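Local coordinates for protein adhesin (Neisseria meningitidis, PDB 5MY7) that inhibits lysozyme and probably takes part in adhesion to host cells, at residues Gln39-Asn51 and Thr57-Gln69. Sequence-based numbering, arbitrary orientation.
Sequences QQGKKVKVTYGFN and TYASAVINGKRVQ
Val44 packs CG2 against Ala61 CB where strands 43-50 and 56-63 pair as an antiparallel beta hairpin, the central strands of a four-stranded sheet. The pairing is looser here: a water bridges Lys45 N and Val62 O, and the Val62 N to Lys45 O bond is weak at 3.3 Å. Lys45, whose charge suits its exposed position, bends near its end (chi3 64°, chi4 50°), bringing NZ to 3.3 Å from Arg67 NH2; these like charges meet at the guanidinium edge, and a second water accepts from Lys45 NZ and Arg67 NH1, probably easing the repulsion. On the opposite face, branched Val46 spreads CG1 onto Ala59 CB and CG2 onto Ala61 CB, small partners on the side facing Ile107. Thr47 and Ser60 form a hydrogen-bonded antiparallel pair, the bond from Thr47 N to Ser60 O nearly straight at 171°. Hydroxyls suit this pair: Thr47 OG1 hydrogen-bonds to Thr33 OG1 and the second water, while Ser60 OG accepts from Arg67 NH1. Tyr48 lays its ring beside Ala59, CE1 to CB 3.8 Å, and its OH hydrogen-bonds to Tyr36 OH. Gly49, lacking a side chain, lets the Tyr58 ring fold over it, a CH-pi contact with Gly49 CA 4.0 Å from the ring centroid.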
ATOM      1  N   GLN A  39      -8.838 -11.370  -0.944  1.00 24.53           N
ATOM      2  CA  GLN A  39      -9.068 -12.847  -0.972  1.00 28.61           C
ATOM      3  C   GLN A  39      -9.211 -13.431   0.437  1.00 29.96           C
ATOM      4  O   GLN A  39      -8.581 -12.901   1.391  1.00 28.39           O
ATOM      5  CB  GLN A  39      -7.904 -13.551  -1.656  1.00 34.05           C
ATOM      6  CG  GLN A  39      -8.152 -13.846  -3.090  1.00 43.18           C
ATOM      7  CD  GLN A  39      -7.048 -14.676  -3.699  1.00 42.30           C
ATOM      8  OE1 GLN A  39      -6.470 -15.555  -3.047  1.00 50.74           O
ATOM      9  NE2 GLN A  39      -6.762 -14.419  -4.968  1.00 48.18           N
ATOM     10  N   GLN A  40     -10.071 -14.475   0.559  1.00 31.46           N
ATOM     11  CA  GLN A  40     -10.407 -15.140   1.833  1.00 35.80           C
ATOM     12  C   GLN A  40     -11.079 -14.207   2.827  1.00 31.54           C
ATOM     13  O   GLN A  40     -11.070 -14.461   4.045  1.00 40.96           O
ATOM     14  CB  GLN A  40      -9.173 -15.769   2.492  1.00 41.41           C
ATOM     15  CG  GLN A  40      -8.458 -16.787   1.600  1.00 48.54           C
ATOM     16  CD  GLN A  40      -7.045 -17.158   2.054  1.00 60.89           C
ATOM     17  OE1 GLN A  40      -6.556 -16.711   3.115  1.00 66.16           O
ATOM     18  NE2 GLN A  40      -6.365 -17.989   1.234  1.00 68.46           N
ATOM     19  N   GLY A  41     -11.670 -13.125   2.319  1.00 30.00           N
ATOM     20  CA  GLY A  41     -12.330 -12.182   3.186  1.00 28.81           C
ATOM     21  C   GLY A  41     -11.477 -11.346   4.107  1.00 26.14           C
ATOM     22  O   GLY A  41     -12.011 -10.723   5.069  1.00 28.15           O
ATOM     23  N   LYS A  42     -10.167 -11.293   3.828  1.00 24.77           N
ATOM     24  CA  LYS A  42      -9.320 -10.472   4.690  1.00 22.26           C
ATOM     25  C   LYS A  42      -9.632  -8.993   4.432  1.00 22.13           C
ATOM     26  O   LYS A  42      -9.931  -8.558   3.293  1.00 23.93           O
ATOM     27  CB  LYS A  42      -7.822 -10.755   4.465  1.00 22.81           C
ATOM     28  CG  LYS A  42      -7.413 -12.166   4.854  1.00 24.50           C
ATOM     29  CD  LYS A  42      -5.914 -12.378   4.983  1.00 24.45           C
ATOM     30  CE  LYS A  42      -5.348 -11.676   6.184  1.00 25.92           C
ATOM     31  NZ  LYS A  42      -3.823 -11.723   6.215  1.00 29.12           N
ATOM     32  N   LYS A  43      -9.517  -8.207   5.485  1.00 20.62           N
ATOM     33  CA  LYS A  43      -9.831  -6.767   5.471  1.00 21.17           C
ATOM     34  C   LYS A  43      -8.624  -5.957   5.974  1.00 21.26           C
ATOM     35  O   LYS A  43      -7.953  -6.355   6.908  1.00 21.75           O
ATOM     36  CB  LYS A  43     -11.071  -6.477   6.341  1.00 24.16           C
ATOM     37  CG  LYS A  43     -12.343  -7.044   5.715  1.00 29.57           C
ATOM     38  CD  LYS A  43     -13.606  -6.974   6.561  1.00 40.34           C
ATOM     39  CE  LYS A  43     -14.740  -7.740   5.863  1.00 48.07           C
ATOM     40  NZ  LYS A  43     -14.524  -9.225   5.844  1.00 51.46           N
ATOM     41  N   VAL A  44      -8.328  -4.867   5.287  1.00 18.27           N
ATOM     42  CA  VAL A  44      -7.224  -3.995   5.705  1.00 18.43           C
ATOM     43  C   VAL A  44      -7.529  -2.523   5.396  1.00 19.74           C
ATOM     44  O   VAL A  44      -8.095  -2.219   4.316  1.00 19.91           O
ATOM     45  CB  VAL A  44      -5.855  -4.477   5.066  1.00 18.23           C
ATOM     46  CG1 VAL A  44      -5.835  -4.381   3.531  1.00 18.69           C
ATOM     47  CG2 VAL A  44      -4.663  -3.724   5.673  1.00 18.74           C
ATOM     48  N   LYS A  45      -7.112  -1.641   6.319  1.00 19.31           N
ATOM     49  CA  LYS A  45      -7.241  -0.202   6.170  1.00 20.89           C
ATOM     50  C   LYS A  45      -5.836   0.379   5.962  1.00 21.15           C
ATOM     51  O   LYS A  45      -4.931   0.156   6.812  1.00 21.45           O
ATOM     52  CB  LYS A  45      -7.893   0.389   7.429  1.00 26.05           C
ATOM     53  CG  LYS A  45      -8.319   1.835   7.372  1.00 35.63           C
ATOM     54  CD  LYS A  45      -9.139   2.245   8.625  1.00 41.87           C
ATOM     55  CE  LYS A  45      -8.326   2.171   9.948  1.00 49.71           C
ATOM     56  NZ  LYS A  45      -6.942   2.843  10.025  1.00 45.53           N
ATOM     57  N   VAL A  46      -5.679   1.178   4.899  1.00 19.00           N
ATOM     58  CA  VAL A  46      -4.367   1.774   4.561  1.00 19.08           C
ATOM     59  C   VAL A  46      -4.490   3.279   4.453  1.00 19.47           C
ATOM     60  O   VAL A  46      -5.410   3.795   3.808  1.00 21.20           O
ATOM     61  CB  VAL A  46      -3.798   1.230   3.201  1.00 19.00           C
ATOM     62  CG1 VAL A  46      -2.381   1.791   2.915  1.00 19.60           C
ATOM     63  CG2 VAL A  46      -3.790  -0.295   3.217  1.00 18.59           C
ATOM     64  N   THR A  47      -3.548   3.985   5.101  1.00 19.17           N
ATOM     65  CA  THR A  47      -3.435   5.435   5.083  1.00 21.17           C
ATOM     66  C   THR A  47      -2.229   5.850   4.236  1.00 20.50           C
ATOM     67  O   THR A  47      -1.111   5.378   4.493  1.00 22.37           O
ATOM     68  CB  THR A  47      -3.352   6.005   6.509  1.00 23.73           C
ATOM     69  OG1 THR A  47      -4.532   5.626   7.241  1.00 25.86           O
ATOM     70  CG2 THR A  47      -3.217   7.556   6.485  1.00 25.23           C
ATOM     71  N   TYR A  48      -2.482   6.687   3.224  1.00 20.53           N
ATOM     72  CA  TYR A  48      -1.458   7.198   2.336  1.00 21.75           C
ATOM     73  C   TYR A  48      -1.132   8.641   2.682  1.00 23.47           C
ATOM     74  O   TYR A  48      -2.055   9.489   2.848  1.00 25.16           O
ATOM     75  CB  TYR A  48      -1.892   7.092   0.864  1.00 22.44           C
ATOM     76  CG  TYR A  48      -2.276   5.683   0.429  1.00 20.87           C
ATOM     77  CD1 TYR A  48      -1.297   4.761   0.029  1.00 21.18           C
ATOM     78  CD2 TYR A  48      -3.599   5.224   0.463  1.00 21.11           C
ATOM     79  CE1 TYR A  48      -1.615   3.463  -0.336  1.00 20.58           C
ATOM     80  CE2 TYR A  48      -3.922   3.932   0.081  1.00 21.88           C
ATOM     81  CZ  TYR A  48      -2.930   3.045  -0.303  1.00 21.04           C
ATOM     82  OH  TYR A  48      -3.231   1.741  -0.691  1.00 20.60           O
ATOM     83  N   GLY A  49       0.180   8.930   2.766  1.00 23.24           N
ATOM     84  CA  GLY A  49       0.668  10.311   2.875  1.00 26.69           C
ATOM     85  C   GLY A  49       0.985  10.947   1.534  1.00 27.79           C
ATOM     86  O   GLY A  49       1.548  10.290   0.641  1.00 28.89           O
ATOM     87  N   PHE A  50       0.610  12.226   1.406  1.00 27.52           N
ATOM     88  CA  PHE A  50       0.817  12.997   0.172  1.00 27.24           C
ATOM     89  C   PHE A  50       1.559  14.297   0.454  1.00 29.45           C
ATOM     90  O   PHE A  50       1.195  14.968   1.406  1.00 33.78           O
ATOM     91  CB  PHE A  50      -0.534  13.373  -0.423  1.00 30.08           C
ATOM     92  CG  PHE A  50      -1.273  12.223  -1.085  1.00 31.00           C
ATOM     93  CD1 PHE A  50      -1.097  11.946  -2.440  1.00 35.32           C
ATOM     94  CD2 PHE A  50      -2.160  11.445  -0.360  1.00 30.60           C
ATOM     95  CE1 PHE A  50      -1.778  10.904  -3.056  1.00 39.74           C
ATOM     96  CE2 PHE A  50      -2.852  10.420  -0.964  1.00 35.19           C
ATOM     97  CZ  PHE A  50      -2.658  10.132  -2.301  1.00 36.88           C
ATOM     98  N   ASN A  51       2.621  14.603  -0.316  1.00 26.88           N
ATOM     99  CA  ASN A  51       3.403  15.852  -0.108  1.00 26.91           C
ATOM    100  C   ASN A  51       2.769  17.015  -0.878  1.00 29.88           C
ATOM    101  O   ASN A  51       1.762  16.813  -1.580  1.00 30.47           O
ATOM    102  CB  ASN A  51       4.897  15.646  -0.416  1.00 28.41           C
ATOM    103  CG  ASN A  51       5.224  15.625  -1.895  1.00 27.59           C
ATOM    104  OD1 ASN A  51       4.351  15.609  -2.752  1.00 30.04           O
ATOM    105  ND2 ASN A  51       6.533  15.595  -2.196  1.00 29.82           N
ATOM    106  N   THR A  57       4.156   9.628  -0.248  1.00 22.14           N
ATOM    107  CA  THR A  57       5.409   9.443   0.467  1.00 20.92           C
ATOM    108  C   THR A  57       5.474   8.168   1.304  1.00 20.39           C
ATOM    109  O   THR A  57       6.565   7.685   1.645  1.00 19.76           O
ATOM    110  CB  THR A  57       5.684  10.643   1.376  1.00 23.10           C
ATOM    111  OG1 THR A  57       4.667  10.739   2.361  1.00 27.36           O
ATOM    112  CG2 THR A  57       5.767  11.973   0.558  1.00 23.15           C
ATOM    113  N   TYR A  58       4.312   7.616   1.681  1.00 19.93           N
ATOM    114  CA  TYR A  58       4.255   6.378   2.466  1.00 17.96           C
ATOM    115  C   TYR A  58       2.846   5.757   2.371  1.00 18.58           C
ATOM    116  O   TYR A  58       1.876   6.439   1.979  1.00 18.97           O
ATOM    117  CB  TYR A  58       4.644   6.604   3.950  1.00 19.57           C
ATOM    118  CG  TYR A  58       3.615   7.438   4.759  1.00 22.18           C
ATOM    119  CD1 TYR A  58       2.479   6.842   5.293  1.00 23.71           C
ATOM    120  CD2 TYR A  58       3.809   8.780   4.999  1.00 24.78           C
ATOM    121  CE1 TYR A  58       1.557   7.574   6.034  1.00 26.29           C
ATOM    122  CE2 TYR A  58       2.889   9.523   5.726  1.00 26.56           C
ATOM    123  CZ  TYR A  58       1.780   8.916   6.269  1.00 27.57           C
ATOM    124  OH  TYR A  58       0.859   9.673   6.987  1.00 34.39           O
ATOM    125  N   ALA A  59       2.791   4.463   2.741  1.00 18.06           N
ATOM    126  CA  ALA A  59       1.527   3.718   2.986  1.00 17.21           C
ATOM    127  C   ALA A  59       1.624   3.098   4.360  1.00 17.89           C
ATOM    128  O   ALA A  59       2.607   2.429   4.675  1.00 21.23           O
ATOM    129  CB  ALA A  59       1.339   2.619   1.934  1.00 17.28           C
ATOM    130  N   SER A  60       0.596   3.288   5.213  1.00 18.52           N
ATOM    131  CA  SER A  60       0.574   2.765   6.605  1.00 18.69           C
ATOM    132  C   SER A  60      -0.654   1.834   6.737  1.00 18.90           C
ATOM    133  O   SER A  60      -1.806   2.301   6.627  1.00 20.33           O
ATOM    134  CB  SER A  60       0.512   3.960   7.614  1.00 23.58           C
ATOM    135  OG  SER A  60       0.434   3.513   8.938  1.00 28.90           O
ATOM    136  N   ALA A  61      -0.411   0.537   6.970  1.00 19.16           N
ATOM    137  CA  ALA A  61      -1.492  -0.501   7.023  1.00 20.60           C
ATOM    138  C   ALA A  61      -1.570  -1.019   8.456  1.00 19.17           C
ATOM    139  O   ALA A  61      -0.535  -1.228   9.121  1.00 20.13           O
ATOM    140  CB  ALA A  61      -1.116  -1.670   6.108  1.00 20.73           C
ATOM    141  N   VAL A  62      -2.795  -1.236   8.952  1.00 19.21           N
ATOM    142  CA  VAL A  62      -2.932  -1.827  10.283  1.00 19.02           C
ATOM    143  C   VAL A  62      -3.017  -3.358  10.098  1.00 19.23           C
ATOM    144  O   VAL A  62      -3.959  -3.854   9.464  1.00 18.94           O
ATOM    145  CB  VAL A  62      -4.181  -1.265  11.017  1.00 21.20           C
ATOM    146  CG1 VAL A  62      -4.271  -1.937  12.370  1.00 24.96           C
ATOM    147  CG2 VAL A  62      -4.036   0.254  11.153  1.00 24.10           C
ATOM    148  N   ILE A  63      -2.011  -4.092  10.594  1.00 17.03           N
ATOM    149  CA  ILE A  63      -1.884  -5.542  10.399  1.00 17.34           C
ATOM    150  C   ILE A  63      -1.793  -6.159  11.815  1.00 19.98           C
ATOM    151  O   ILE A  63      -0.907  -5.767  12.627  1.00 21.33           O
ATOM    152  CB  ILE A  63      -0.658  -5.919   9.511  1.00 18.01           C
ATOM    153  CG1 ILE A  63      -0.797  -5.225   8.142  1.00 18.28           C
ATOM    154  CG2 ILE A  63      -0.546  -7.456   9.416  1.00 20.57           C
ATOM    155  CD1 ILE A  63       0.469  -5.386   7.276  1.00 20.74           C
ATOM    156  N   ASN A  64      -2.739  -7.022  12.168  1.00 21.78           N
ATOM    157  CA  ASN A  64      -2.874  -7.533  13.599  1.00 21.87           C
ATOM    158  C   ASN A  64      -2.862  -6.436  14.635  1.00 22.29           C
ATOM    159  O   ASN A  64      -2.280  -6.558  15.731  1.00 25.13           O
ATOM    160  CB  ASN A  64      -1.755  -8.516  13.853  1.00 25.14           C
ATOM    161  CG  ASN A  64      -1.842  -9.742  12.954  1.00 24.25           C
ATOM    162  OD1 ASN A  64      -0.849 -10.202  12.370  1.00 27.21           O
ATOM    163  ND2 ASN A  64      -3.022 -10.284  12.832  1.00 22.00           N
ATOM    164  N   GLY A  65      -3.562  -5.354  14.340  1.00 23.02           N
ATOM    165  CA  GLY A  65      -3.663  -4.298  15.311  1.00 24.38           C
ATOM    166  C   GLY A  65      -2.504  -3.354  15.424  1.00 24.63           C
ATOM    167  O   GLY A  65      -2.622  -2.355  16.129  1.00 29.77           O
ATOM    168  N   LYS A  66      -1.436  -3.567  14.626  1.00 23.78           N
ATOM    169  CA  LYS A  66      -0.237  -2.766  14.670  1.00 22.97           C
ATOM    170  C   LYS A  66      -0.096  -1.952  13.377  1.00 20.12           C
ATOM    171  O   LYS A  66      -0.266  -2.476  12.237  1.00 21.15           O
ATOM    172  CB  LYS A  66       0.977  -3.660  14.859  1.00 23.91           C
ATOM    173  CG  LYS A  66       2.285  -2.857  14.825  1.00 29.13           C
ATOM    174  CD  LYS A  66       3.542  -3.683  15.005  1.00 33.81           C
ATOM    175  CE  LYS A  66       4.818  -2.859  14.932  1.00 36.70           C
ATOM    176  NZ  LYS A  66       4.871  -1.781  15.976  1.00 41.52           N
ATOM    177  N   ARG A  67       0.227  -0.664  13.546  1.00 23.35           N
ATOM    178  CA  ARG A  67       0.444   0.221  12.421  1.00 21.54           C
ATOM    179  C   ARG A  67       1.857  -0.112  11.819  1.00 20.52           C
ATOM    180  O   ARG A  67       2.886  -0.012  12.514  1.00 24.68           O
ATOM    181  CB  ARG A  67       0.295   1.669  12.857  1.00 24.77           C
ATOM    182  CG  ARG A  67       0.253   2.636  11.738  1.00 30.35           C
ATOM    183  CD  ARG A  67      -0.403   3.980  12.108  1.00 38.26           C
ATOM    184  NE  ARG A  67      -1.885   3.932  12.201  1.00 42.29           N
ATOM    185  CZ  ARG A  67      -2.748   3.721  11.180  1.00 40.08           C
ATOM    186  NH1 ARG A  67      -2.348   3.496   9.878  1.00 28.33           N
ATOM    187  NH2 ARG A  67      -4.057   3.724  11.478  1.00 39.61           N
ATOM    188  N   VAL A  68       1.845  -0.499  10.551  1.00 19.21           N
ATOM    189  CA  VAL A  68       3.090  -0.809   9.757  1.00 20.50           C
ATOM    190  C   VAL A  68       3.286   0.269   8.700  1.00 18.94           C
ATOM    191  O   VAL A  68       2.513   0.318   7.731  1.00 21.34           O
ATOM    192  CB  VAL A  68       2.981  -2.220   9.140  1.00 21.65           C
ATOM    193  CG1 VAL A  68       4.221  -2.572   8.294  1.00 23.97           C
ATOM    194  CG2 VAL A  68       2.741  -3.266  10.261  1.00 24.05           C
ATOM    195  N   GLN A  69       4.275   1.152   8.915  1.00 20.98           N
ATOM    196  CA  GLN A  69       4.518   2.261   7.961  1.00 21.86           C
ATOM    197  C   GLN A  69       5.580   1.851   6.917  1.00 19.66           C
ATOM    198  O   GLN A  69       6.679   1.429   7.265  1.00 23.05           O
ATOM    199  CB  GLN A  69       4.928   3.582   8.685  1.00 27.71           C
ATOM    200  CG  GLN A  69       5.005   4.751   7.668  1.00 30.88           C
ATOM    201  CD  GLN A  69       4.986   6.148   8.224  1.00 33.75           C
ATOM    202  OE1 GLN A  69       4.317   6.449   9.214  1.00 41.87           O
ATOM    203  NE2 GLN A  69       5.696   7.032   7.555  1.00 35.46           N
TER
HETATM  204  O   HOH W   1      -6.549  -2.854   8.949  1.00 23.29           O
HETATM  205  O   HOH W   2      -4.634   2.929   8.223  1.00 26.28           O